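Local coordinates for avirulence protein AvrptoB (Pseudomonas syringae, PDB 2FD4), which acts as an E3 ubiquitin ligase through this C-terminal domain of a plant-pathogen effector that suppresses programmed cell death and immunity in susceptible hosts, at residues V61-N67 and K115-I120; P9-Q13 and N109-A114; L30-D34 and D82-M86. All blocks are in the same frame, centred on the assembly; numbering follows the deposited sequence.

Interaction 1 (V61-N67 and K115-I120); sequences VIGLAGN and KYAFRI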
ATOM      1  N   VAL A  61       3.494   2.806  -4.263  1.00 47.02           N
ATOM      2  CA  VAL A  61       2.111   2.482  -4.548  1.00 46.04           C
ATOM      3  C   VAL A  61       1.722   1.056  -4.257  1.00 45.53           C
ATOM      4  O   VAL A  61       2.310   0.097  -4.803  1.00 43.57           O
ATOM      5  CB  VAL A  61       1.770   2.799  -6.017  1.00 45.13           C
ATOM      6  CG1 VAL A  61       0.321   2.514  -6.285  1.00 45.98           C
ATOM      7  CG2 VAL A  61       2.032   4.295  -6.303  1.00 46.21           C
ATOM      8  N   ILE A  62       0.715   0.906  -3.416  1.00 45.66           N
ATOM      9  CA  ILE A  62       0.207  -0.426  -3.104  1.00 46.15           C
ATOM     10  C   ILE A  62      -1.313  -0.428  -3.265  1.00 46.55           C
ATOM     11  O   ILE A  62      -1.987   0.628  -3.215  1.00 48.14           O
ATOM     12  CB  ILE A  62       0.575  -0.841  -1.689  1.00 45.18           C
ATOM     13  CG1 ILE A  62      -0.025   0.153  -0.663  1.00 45.85           C
ATOM     14  CG2 ILE A  62       2.051  -0.935  -1.549  1.00 45.19           C
ATOM     15  CD1 ILE A  62       0.069  -0.352   0.777  1.00 47.21           C
ATOM     16  N   GLY A  63      -1.837  -1.627  -3.384  1.00 46.26           N
ATOM     17  CA  GLY A  63      -3.227  -1.903  -3.058  1.00 45.52           C
ATOM     18  C   GLY A  63      -3.327  -2.593  -1.750  1.00 46.31           C
ATOM     19  O   GLY A  63      -2.549  -3.522  -1.440  1.00 45.79           O
ATOM     20  N   LEU A  64      -4.223  -2.098  -0.901  1.00 46.05           N
ATOM     21  CA  LEU A  64      -4.459  -2.685   0.398  1.00 46.45           C
ATOM     22  C   LEU A  64      -5.789  -3.413   0.328  1.00 46.45           C
ATOM     23  O   LEU A  64      -6.817  -2.811   0.081  1.00 46.66           O
ATOM     24  CB  LEU A  64      -4.509  -1.630   1.526  1.00 46.78           C
ATOM     25  CG  LEU A  64      -4.413  -2.149   2.961  1.00 45.58           C
ATOM     26  CD1 LEU A  64      -3.039  -2.651   3.313  1.00 45.73           C
ATOM     27  CD2 LEU A  64      -4.872  -1.060   3.971  1.00 48.15           C
ATOM     28  N   ALA A  65      -5.757  -4.706   0.617  1.00 47.00           N
ATOM     29  CA  ALA A  65      -6.958  -5.543   0.709  1.00 46.71           C
ATOM     30  C   ALA A  65      -7.716  -5.340   2.006  1.00 45.89           C
ATOM     31  O   ALA A  65      -7.161  -4.990   3.026  1.00 44.84           O
ATOM     32  CB  ALA A  65      -6.575  -7.003   0.616  1.00 46.28           C
ATOM     33  N   GLY A  66      -9.018  -5.655   1.972  1.00 46.57           N
ATOM     34  CA  GLY A  66      -9.808  -5.611   3.207  1.00 45.31           C
ATOM     35  C   GLY A  66      -9.727  -6.847   4.062  1.00 45.48           C
ATOM     36  O   GLY A  66     -10.070  -6.825   5.231  1.00 44.86           O
ATOM     37  N   ASN A  67      -9.307  -7.968   3.457  1.00 45.13           N
ATOM     38  CA  ASN A  67      -9.063  -9.187   4.209  1.00 45.98           C
ATOM     39  C   ASN A  67      -7.711  -9.732   3.888  1.00 44.27           C
ATOM     40  O   ASN A  67      -7.269  -9.595   2.727  1.00 42.38           O
ATOM     41  CB  ASN A  67     -10.158 -10.187   3.893  1.00 45.51           C
ATOM     42  CG  ASN A  67     -11.512  -9.593   4.220  1.00 51.93           C
ATOM     43  OD1 ASN A  67     -11.857  -9.460   5.389  1.00 55.70           O
ATOM     44  ND2 ASN A  67     -12.225  -9.113   3.197  1.00 56.43           N
ATOM     45  N   LYS A 115       0.308  -9.544   4.346  1.00 47.12           N
ATOM     46  CA  LYS A 115      -0.916 -10.340   4.116  1.00 46.90           C
ATOM     47  C   LYS A 115      -2.026  -9.472   3.516  1.00 46.30           C
ATOM     48  O   LYS A 115      -3.036 -10.013   2.954  1.00 47.43           O
ATOM     49  CB  LYS A 115      -1.398 -10.947   5.433  1.00 46.62           C
ATOM     50  CG  LYS A 115      -0.410 -11.874   6.107  1.00 47.62           C
ATOM     51  CD  LYS A 115      -0.972 -12.464   7.395  1.00 49.41           C
ATOM     52  CE  LYS A 115       0.184 -12.957   8.325  1.00 51.10           C
ATOM     53  NZ  LYS A 115      -0.323 -13.503   9.639  1.00 54.39           N
ATOM     54  N   TYR A 116      -1.854  -8.151   3.607  1.00 46.62           N
ATOM     55  CA  TYR A 116      -2.848  -7.261   3.101  1.00 46.64           C
ATOM     56  C   TYR A 116      -2.396  -6.443   1.932  1.00 45.68           C
ATOM     57  O   TYR A 116      -3.261  -6.019   1.195  1.00 44.99           O
ATOM     58  CB  TYR A 116      -3.299  -6.263   4.191  1.00 46.96           C
ATOM     59  CG  TYR A 116      -4.145  -6.807   5.311  1.00 45.50           C
ATOM     60  CD1 TYR A 116      -5.518  -6.629   5.299  1.00 46.91           C
ATOM     61  CD2 TYR A 116      -3.578  -7.351   6.448  1.00 46.20           C
ATOM     62  CE1 TYR A 116      -6.288  -7.047   6.297  1.00 46.88           C
ATOM     63  CE2 TYR A 116      -4.367  -7.764   7.507  1.00 48.99           C
ATOM     64  CZ  TYR A 116      -5.737  -7.602   7.401  1.00 51.12           C
ATOM     65  OH  TYR A 116      -6.587  -7.981   8.391  1.00 51.50           O
ATOM     66  N   ALA A 117      -1.096  -6.127   1.820  1.00 46.34           N
ATOM     67  CA  ALA A 117      -0.608  -5.121   0.846  1.00 44.47           C
ATOM     68  C   ALA A 117       0.023  -5.783  -0.386  1.00 45.61           C
ATOM     69  O   ALA A 117       0.731  -6.791  -0.267  1.00 43.74           O
ATOM     70  CB  ALA A 117       0.368  -4.164   1.484  1.00 45.85           C
ATOM     71  N   PHE A 118      -0.269  -5.195  -1.547  1.00 44.93           N
ATOM     72  CA  PHE A 118       0.238  -5.669  -2.856  1.00 45.31           C
ATOM     73  C   PHE A 118       0.950  -4.498  -3.507  1.00 45.13           C
ATOM     74  O   PHE A 118       0.419  -3.386  -3.540  1.00 44.92           O
ATOM     75  CB  PHE A 118      -0.935  -6.117  -3.706  1.00 44.98           C
ATOM     76  CG  PHE A 118      -1.593  -7.321  -3.158  1.00 46.00           C
ATOM     77  CD1 PHE A 118      -1.162  -8.576  -3.543  1.00 44.28           C
ATOM     78  CD2 PHE A 118      -2.597  -7.216  -2.205  1.00 44.18           C
ATOM     79  CE1 PHE A 118      -1.729  -9.716  -3.017  1.00 44.58           C
ATOM     80  CE2 PHE A 118      -3.172  -8.358  -1.656  1.00 42.63           C
ATOM     81  CZ  PHE A 118      -2.735  -9.614  -2.073  1.00 45.63           C
ATOM     82  N   ARG A 119       2.205  -4.682  -3.895  1.00 44.06           N
ATOM     83  CA  ARG A 119       2.932  -3.661  -4.636  1.00 44.46           C
ATOM     84  C   ARG A 119       2.543  -3.625  -6.117  1.00 45.85           C
ATOM     85  O   ARG A 119       2.526  -4.663  -6.797  1.00 44.24           O
ATOM     86  CB  ARG A 119       4.446  -3.908  -4.459  1.00 44.85           C
ATOM     87  CG  ARG A 119       5.277  -3.035  -5.307  1.00 44.43           C
ATOM     88  CD  ARG A 119       6.700  -3.043  -4.851  1.00 47.57           C
ATOM     89  NE  ARG A 119       7.357  -4.232  -5.268  1.00 47.61           N
ATOM     90  CZ  ARG A 119       7.979  -4.423  -6.432  1.00 50.42           C
ATOM     91  NH1 ARG A 119       8.082  -3.464  -7.373  1.00 53.16           N
ATOM     92  NH2 ARG A 119       8.519  -5.601  -6.674  1.00 46.26           N
ATOM     93  N   ILE A 120       2.182  -2.425  -6.618  1.00 45.62           N
ATOM     94  CA  ILE A 120       1.778  -2.305  -8.009  1.00 46.89           C
ATOM     95  C   ILE A 120       3.009  -2.029  -8.886  1.00 47.24           C
ATOM     96  O   ILE A 120       3.770  -1.084  -8.633  1.00 46.82           O
ATOM     97  CB  ILE A 120       0.709  -1.224  -8.212  1.00 46.78           C
ATOM     98  CG1 ILE A 120      -0.411  -1.352  -7.171  1.00 46.66           C
ATOM     99  CG2 ILE A 120       0.112  -1.314  -9.627  1.00 45.94           C
ATOM    100  CD1 ILE A 120      -0.930  -2.768  -6.972  1.00 47.75           C
TER
HETATM  101  O   HOH W   1       4.453   0.480  -6.805  1.00 50.24           O
HETATM  102  O   HOH W   2      -9.486  -6.186   7.628  1.00 43.76           O
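Side chains alternate between the two faces of this strand pair. V61-A65 and A117-I120 are antiparallel, with axes 4.5 Å apart at closest. G63 and F118 form a hydrogen-bonded pair (G63 N to F118 O 2.9 Å, F118 N to G63 O 2.8 Å). I120 N to V61 O (3.1 Å) and A65 N to Y116 O (2.9 Å) extend the ladder at its ends. I62, L64, A117 and R119 share one face. The p rotamer of I62 brings its CD1 within 3.9 Å of A117 CB. L64 is t,p, and its CD1 lies 3.7 Å from Y116 CB. On the other face, F118 is m, and its ring edge meets G63 and A65 (A65 CB to F118 CE2 4.3 Å). I120 is m,m; its CG1 lies 4.0 Å from V61 CG1, and its CD1 lies 3.9 Å from G63 N. Y116, also m, lays its ring beside A65-N67, with the carbonyls of A65 and G66 at its edge. L64 also lies close to P102, an inferred E2-binding residue. These are the two central strands of the U-box-like sheet: 18-21 flanks 117-121, 83-87 flanks 61-65, and helix 88-97 packs on I62 and L64.

Interaction 2 (P9-Q13 and N109-A114); sequences PIASQ and NAENIA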
ATOM      1  N   PRO A   9       9.564   0.193   9.843  1.00 47.70           N
ATOM      2  CA  PRO A   9       9.341  -1.265   9.966  1.00 47.33           C
ATOM      3  C   PRO A   9       8.252  -1.827   9.029  1.00 47.81           C
ATOM      4  O   PRO A   9       8.224  -3.044   8.742  1.00 46.79           O
ATOM      5  CB  PRO A   9       8.924  -1.461  11.418  1.00 48.94           C
ATOM      6  CG  PRO A   9       9.002  -0.131  12.079  1.00 47.97           C
ATOM      7  CD  PRO A   9       9.395   0.911  11.120  1.00 47.75           C
ATOM      8  N   ILE A  10       7.362  -0.936   8.590  1.00 47.80           N
ATOM      9  CA  ILE A  10       6.269  -1.267   7.650  1.00 47.23           C
ATOM     10  C   ILE A  10       6.712  -0.897   6.232  1.00 47.51           C
ATOM     11  O   ILE A  10       6.744  -1.767   5.379  1.00 46.59           O
ATOM     12  CB  ILE A  10       4.958  -0.551   8.031  1.00 47.50           C
ATOM     13  CG1 ILE A  10       4.502  -1.044   9.399  1.00 46.26           C
ATOM     14  CG2 ILE A  10       3.865  -0.719   6.926  1.00 47.83           C
ATOM     15  CD1 ILE A  10       3.358  -0.279   9.946  1.00 47.71           C
ATOM     16  N   ALA A  11       7.103   0.355   5.984  1.00 48.23           N
ATOM     17  CA  ALA A  11       7.412   0.727   4.591  1.00 48.73           C
ATOM     18  C   ALA A  11       8.637  -0.045   4.012  1.00 49.43           C
ATOM     19  O   ALA A  11       8.765  -0.215   2.759  1.00 47.85           O
ATOM     20  CB  ALA A  11       7.616   2.223   4.442  1.00 49.71           C
ATOM     21  N   SER A  12       9.556  -0.475   4.882  1.00 48.53           N
ATOM     22  CA  SER A  12      10.704  -1.279   4.446  1.00 47.94           C
ATOM     23  C   SER A  12      10.284  -2.674   3.871  1.00 47.26           C
ATOM     24  O   SER A  12      11.073  -3.349   3.229  1.00 46.85           O
ATOM     25  CB  SER A  12      11.731  -1.453   5.548  1.00 49.18           C
ATOM     26  OG  SER A  12      11.253  -2.369   6.534  1.00 47.86           O
ATOM     27  N   GLN A  13       9.035  -3.075   4.062  1.00 46.89           N
ATOM     28  CA  GLN A  13       8.538  -4.332   3.451  1.00 47.75           C
ATOM     29  C   GLN A  13       8.041  -4.222   2.007  1.00 47.23           C
ATOM     30  O   GLN A  13       7.711  -5.224   1.359  1.00 47.15           O
ATOM     31  CB  GLN A  13       7.431  -4.902   4.321  1.00 48.55           C
ATOM     32  CG  GLN A  13       7.953  -5.398   5.620  1.00 48.84           C
ATOM     33  CD  GLN A  13       6.892  -6.010   6.486  1.00 47.89           C
ATOM     34  OE1 GLN A  13       6.278  -7.013   6.104  1.00 48.82           O
ATOM     35  NE2 GLN A  13       6.661  -5.426   7.664  1.00 44.45           N
ATOM     36  N   ASN A 109      -0.233  -3.832  11.193  1.00 48.32           N
ATOM     37  CA  ASN A 109       1.097  -3.453  11.707  1.00 47.82           C
ATOM     38  C   ASN A 109       2.174  -4.165  10.867  1.00 47.66           C
ATOM     39  O   ASN A 109       1.852  -4.800   9.834  1.00 47.31           O
ATOM     40  CB  ASN A 109       1.173  -3.796  13.233  1.00 48.14           C
ATOM     41  CG  ASN A 109       0.850  -5.244  13.535  1.00 47.37           C
ATOM     42  OD1 ASN A 109       0.992  -6.105  12.674  1.00 49.06           O
ATOM     43  ND2 ASN A 109       0.370  -5.532  14.780  1.00 48.21           N
ATOM     44  N   ALA A 110       3.447  -4.021  11.266  1.00 47.24           N
ATOM     45  CA  ALA A 110       4.586  -4.672  10.566  1.00 47.02           C
ATOM     46  C   ALA A 110       4.409  -6.153  10.471  1.00 47.28           C
ATOM     47  O   ALA A 110       4.800  -6.789   9.494  1.00 48.06           O
ATOM     48  CB  ALA A 110       5.926  -4.366  11.256  1.00 47.75           C
ATOM     49  N   GLU A 111       3.811  -6.732  11.516  1.00 47.58           N
ATOM     50  CA  GLU A 111       3.682  -8.138  11.601  1.00 47.47           C
ATOM     51  C   GLU A 111       2.825  -8.722  10.471  1.00 47.39           C
ATOM     52  O   GLU A 111       3.149  -9.781   9.963  1.00 48.86           O
ATOM     53  CB  GLU A 111       3.108  -8.500  12.981  1.00 48.24           C
ATOM     54  CG  GLU A 111       4.036  -8.281  14.150  1.00 51.96           C
ATOM     55  CD  GLU A 111       4.584  -6.844  14.367  1.00 55.85           C
ATOM     56  OE1 GLU A 111       3.821  -5.867  14.290  1.00 55.73           O
ATOM     57  OE2 GLU A 111       5.809  -6.706  14.689  1.00 60.78           O
ATOM     58  N   ASN A 112       1.730  -8.074  10.083  1.00 46.82           N
ATOM     59  CA  ASN A 112       0.815  -8.660   9.094  1.00 47.42           C
ATOM     60  C   ASN A 112       0.599  -7.847   7.799  1.00 47.36           C
ATOM     61  O   ASN A 112      -0.206  -8.220   6.947  1.00 46.20           O
ATOM     62  CB  ASN A 112      -0.548  -8.951   9.744  1.00 47.54           C
ATOM     63  CG  ASN A 112      -1.346  -7.677  10.093  1.00 48.98           C
ATOM     64  OD1 ASN A 112      -0.826  -6.556  10.080  1.00 49.52           O
ATOM     65  ND2 ASN A 112      -2.635  -7.869  10.418  1.00 49.16           N
ATOM     66  N   ILE A 113       1.340  -6.751   7.590  1.00 47.76           N
ATOM     67  CA  ILE A 113       1.033  -5.882   6.426  1.00 46.58           C
ATOM     68  C   ILE A 113       1.155  -6.663   5.095  1.00 47.18           C
ATOM     69  O   ILE A 113       0.388  -6.448   4.145  1.00 46.58           O
ATOM     70  CB  ILE A 113       1.953  -4.620   6.430  1.00 47.52           C
ATOM     71  CG1 ILE A 113       1.609  -3.697   5.266  1.00 48.06           C
ATOM     72  CG2 ILE A 113       3.392  -5.005   6.386  1.00 45.46           C
ATOM     73  CD1 ILE A 113       0.241  -3.143   5.313  1.00 50.07           C
ATOM     74  N   ALA A 114       2.066  -7.625   5.043  1.00 46.42           N
ATOM     75  CA  ALA A 114       2.335  -8.315   3.773  1.00 47.15           C
ATOM     76  C   ALA A 114       1.165  -9.237   3.379  1.00 46.87           C
ATOM     77  O   ALA A 114       1.041  -9.593   2.217  1.00 47.86           O
ATOM     78  CB  ALA A 114       3.580  -9.091   3.850  1.00 48.00           C
TER
HETATM   79  O   HOH W   3       4.200  -8.331   7.060  1.00 36.30           O
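This is a loop-to-loop contact, part polar and part apolar, joining the N-terminal region ahead of strand 18-21 to the turn that leads into helix 113-116. Q13 makes the polar link. It lies in a 3-10 turn, and its m,t side chain extends to the second segment, where NE2 donates to A110 O at 2.9 Å. The same NE2 also donates to P9 O (3.0 Å), so one amide ties its own loop and the partner together. Q13 OE1 meets water 3 at 2.6 Å; this water also lies 2.9 Å from A110 O and accepts from A114 N at 3.0 Å. The apolar part lies beside it. I10 CG1 is 4.1 Å from A110 CB, I10 CG2 is 4.1 Å from I113 CG1, and P9 CB is 4.2 Å from A110 CB. The turn itself is held by N109 N to N112 OD1 (3.0 Å) and a weak return bond from N112 N to N109 OD1 (3.3 Å). Helix 88-97 lies under the apolar part: I10 touches L95, and I113 touches M88 and L91. A114 O accepts a hydrogen bond from R18, at the start of strand 18-21.

Interaction 3 (L30-D34 and D82-M86); sequences LGFKD and DLAFM
F32 sets its CB over the face of the F85 ring, 4.0 Å from the centroid and 23° off the normal, a CH-pi contact. The two rings then form an edge-to-face pair: the edge of F32 points at the face of F85, with centroids 5.3 Å apart and planes at 59°. F32 is t (chi1 -170°, chi2 72°) and F85 is m (chi1 -67°, chi2 -66°). L30-D34 is irregular. G31 has phi/psi -113/18 and F32 has -57/123. L83-M86 is extended, with F85 at -84/138. In register, L30 CA lies 6.8 Å from L83 CA, and F32 CA 7.4 Å from F85 CA. In the U-box-like fold, 83-87 is the outermost strand on its side of the chain's sheet, and this loop packs across the face that carries L83 and F85. M86 points to the other face, onto I62 and L64. The contact is apolar packing at the surface. L30 is m,t and places CD2 3.8 Å from L83 CD1, with L83 also m,t. L30 CB lies 4.3 Å from F85 CZ. G31 N lies at the ring edge, 3.8 Å from F85 CE2. F32 N is 3.6 Å from F85 CE2 but stands out of the ring plane. Segment 82-86 belongs to a region required for ligase activity. F32 also touches V61, F85 touches L52, and Y75 packs against both L30 and L83.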
ATOM      1  N   LEU A  30     -10.824  -3.564 -10.028  1.00 47.55           N
ATOM      2  CA  LEU A  30      -9.704  -2.723  -9.552  1.00 47.25           C
ATOM      3  C   LEU A  30      -9.614  -1.522 -10.466  1.00 47.40           C
ATOM      4  O   LEU A  30      -9.641  -1.681 -11.695  1.00 48.29           O
ATOM      5  CB  LEU A  30      -8.371  -3.494  -9.588  1.00 46.36           C
ATOM      6  CG  LEU A  30      -8.415  -4.854  -8.893  1.00 46.63           C
ATOM      7  CD1 LEU A  30      -7.091  -5.572  -9.013  1.00 47.15           C
ATOM      8  CD2 LEU A  30      -8.845  -4.723  -7.417  1.00 45.98           C
ATOM      9  N   GLY A  31      -9.480  -0.330  -9.902  1.00 47.41           N
ATOM     10  CA  GLY A  31      -9.683   0.885 -10.699  1.00 48.00           C
ATOM     11  C   GLY A  31      -8.483   1.767 -10.960  1.00 48.07           C
ATOM     12  O   GLY A  31      -8.644   2.933 -11.337  1.00 48.10           O
ATOM     13  N   PHE A  32      -7.286   1.226 -10.783  1.00 48.51           N
ATOM     14  CA  PHE A  32      -6.093   2.049 -10.810  1.00 48.49           C
ATOM     15  C   PHE A  32      -5.991   2.786 -12.105  1.00 48.17           C
ATOM     16  O   PHE A  32      -6.006   2.201 -13.194  1.00 48.66           O
ATOM     17  CB  PHE A  32      -4.819   1.237 -10.576  1.00 48.27           C
ATOM     18  CG  PHE A  32      -3.584   2.091 -10.349  1.00 48.21           C
ATOM     19  CD1 PHE A  32      -3.409   2.795  -9.170  1.00 48.09           C
ATOM     20  CD2 PHE A  32      -2.583   2.167 -11.310  1.00 49.98           C
ATOM     21  CE1 PHE A  32      -2.291   3.572  -8.982  1.00 46.92           C
ATOM     22  CE2 PHE A  32      -1.444   2.939 -11.095  1.00 49.48           C
ATOM     23  CZ  PHE A  32      -1.307   3.628  -9.941  1.00 48.02           C
ATOM     24  N   LYS A  33      -5.921   4.092 -11.971  1.00 48.05           N
ATOM     25  CA  LYS A  33      -5.654   4.952 -13.087  1.00 48.01           C
ATOM     26  C   LYS A  33      -4.496   5.807 -12.642  1.00 47.74           C
ATOM     27  O   LYS A  33      -4.663   6.732 -11.860  1.00 48.33           O
ATOM     28  CB  LYS A  33      -6.890   5.756 -13.457  1.00 47.79           C
ATOM     29  CG  LYS A  33      -7.946   4.891 -14.158  1.00 48.12           C
ATOM     30  CD  LYS A  33      -9.363   5.370 -13.915  1.00 48.32           C
ATOM     31  CE  LYS A  33     -10.404   4.434 -14.524  1.00 47.64           C
ATOM     32  NZ  LYS A  33     -11.792   4.891 -14.212  1.00 48.67           N
ATOM     33  N   ASP A  34      -3.311   5.441 -13.113  1.00 47.16           N
ATOM     34  CA  ASP A  34      -2.088   6.181 -12.813  1.00 47.19           C
ATOM     35  C   ASP A  34      -2.233   7.625 -13.260  1.00 46.91           C
ATOM     36  O   ASP A  34      -2.860   7.889 -14.298  1.00 47.27           O
ATOM     37  CB  ASP A  34      -0.918   5.536 -13.552  1.00 46.86           C
ATOM     38  CG  ASP A  34       0.419   5.955 -13.004  1.00 47.00           C
ATOM     39  OD1 ASP A  34       0.800   7.133 -13.145  1.00 46.43           O
ATOM     40  OD2 ASP A  34       1.095   5.085 -12.428  1.00 48.67           O
ATOM     41  N   ASP A  82     -10.944  -7.244  -2.669  1.00 52.12           N
ATOM     42  CA  ASP A  82     -11.177  -5.793  -2.940  1.00 52.75           C
ATOM     43  C   ASP A  82     -10.189  -4.713  -2.407  1.00 51.59           C
ATOM     44  O   ASP A  82     -10.117  -4.435  -1.182  1.00 51.36           O
ATOM     45  CB  ASP A  82     -12.537  -5.430  -2.458  1.00 53.60           C
ATOM     46  CG  ASP A  82     -13.248  -4.533  -3.435  1.00 57.74           C
ATOM     47  OD1 ASP A  82     -13.120  -3.290  -3.258  1.00 63.11           O
ATOM     48  OD2 ASP A  82     -13.874  -5.077  -4.388  1.00 57.14           O
ATOM     49  N   LEU A  83      -9.504  -4.012  -3.320  1.00 49.46           N
ATOM     50  CA  LEU A  83      -8.337  -3.217  -2.904  1.00 48.52           C
ATOM     51  C   LEU A  83      -8.581  -1.722  -2.825  1.00 47.22           C
ATOM     52  O   LEU A  83      -9.321  -1.165  -3.614  1.00 48.62           O
ATOM     53  CB  LEU A  83      -7.133  -3.401  -3.835  1.00 47.06           C
ATOM     54  CG  LEU A  83      -6.703  -4.820  -4.056  1.00 46.10           C
ATOM     55  CD1 LEU A  83      -5.739  -4.826  -5.262  1.00 49.08           C
ATOM     56  CD2 LEU A  83      -6.067  -5.352  -2.833  1.00 47.62           C
ATOM     57  N   ALA A  84      -7.977  -1.112  -1.819  1.00 47.20           N
ATOM     58  CA  ALA A  84      -7.836   0.343  -1.738  1.00 46.52           C
ATOM     59  C   ALA A  84      -6.421   0.738  -2.114  1.00 45.71           C
ATOM     60  O   ALA A  84      -5.470   0.277  -1.536  1.00 48.15           O
ATOM     61  CB  ALA A  84      -8.139   0.824  -0.351  1.00 46.47           C
ATOM     62  N   PHE A  85      -6.289   1.608  -3.094  1.00 47.00           N
ATOM     63  CA  PHE A  85      -4.965   2.060  -3.517  1.00 46.59           C
ATOM     64  C   PHE A  85      -4.421   3.192  -2.696  1.00 46.64           C
ATOM     65  O   PHE A  85      -5.147   4.143  -2.347  1.00 45.86           O
ATOM     66  CB  PHE A  85      -5.014   2.487  -4.994  1.00 47.54           C
ATOM     67  CG  PHE A  85      -5.258   1.333  -5.919  1.00 48.22           C
ATOM     68  CD1 PHE A  85      -4.321   0.341  -6.048  1.00 48.59           C
ATOM     69  CD2 PHE A  85      -6.440   1.232  -6.621  1.00 50.81           C
ATOM     70  CE1 PHE A  85      -4.556  -0.739  -6.899  1.00 49.39           C
ATOM     71  CE2 PHE A  85      -6.673   0.161  -7.447  1.00 49.26           C
ATOM     72  CZ  PHE A  85      -5.738  -0.820  -7.578  1.00 47.99           C
ATOM     73  N   MET A  86      -3.127   3.119  -2.373  1.00 45.40           N
ATOM     74  CA  MET A  86      -2.512   4.132  -1.531  1.00 47.27           C
ATOM     75  C   MET A  86      -1.006   4.187  -1.606  1.00 47.28           C
ATOM     76  O   MET A  86      -0.346   3.242  -2.054  1.00 48.31           O
ATOM     77  CB  MET A  86      -2.957   3.999  -0.044  1.00 47.51           C
ATOM     78  CG  MET A  86      -2.493   2.771   0.581  1.00 48.15           C
ATOM     79  SD  MET A  86      -3.296   2.286   2.103  1.00 49.83           S
ATOM     80  CE  MET A  86      -4.920   1.808   1.434  1.00 48.54           C
TER

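How the interactions relate
From the N terminus the chain supplies P9-Q13, L30-D34 and V61-N67. D82-M86 comes next and closes interaction 3, tying a loop to outermost strand 83-87. N109-A114 closes interaction 2, tying the N-terminal loop to the turn before helix 113-116. K115-I120 follows at once and closes interaction 1. Interaction 3 falls within the span of interaction 2, while interaction 1 crosses both. Interactions 1 and 3 join through the sheet: L64 N to A84 O (2.8 Å) and M86 N to I62 O (2.9 Å) are probable hydrogen bonds. Interactions 1 and 2 meet where L64 CD1 packs on I113 CD1 at 3.9 Å. Interactions 2 and 3 lie on opposite sides of the chain's centre.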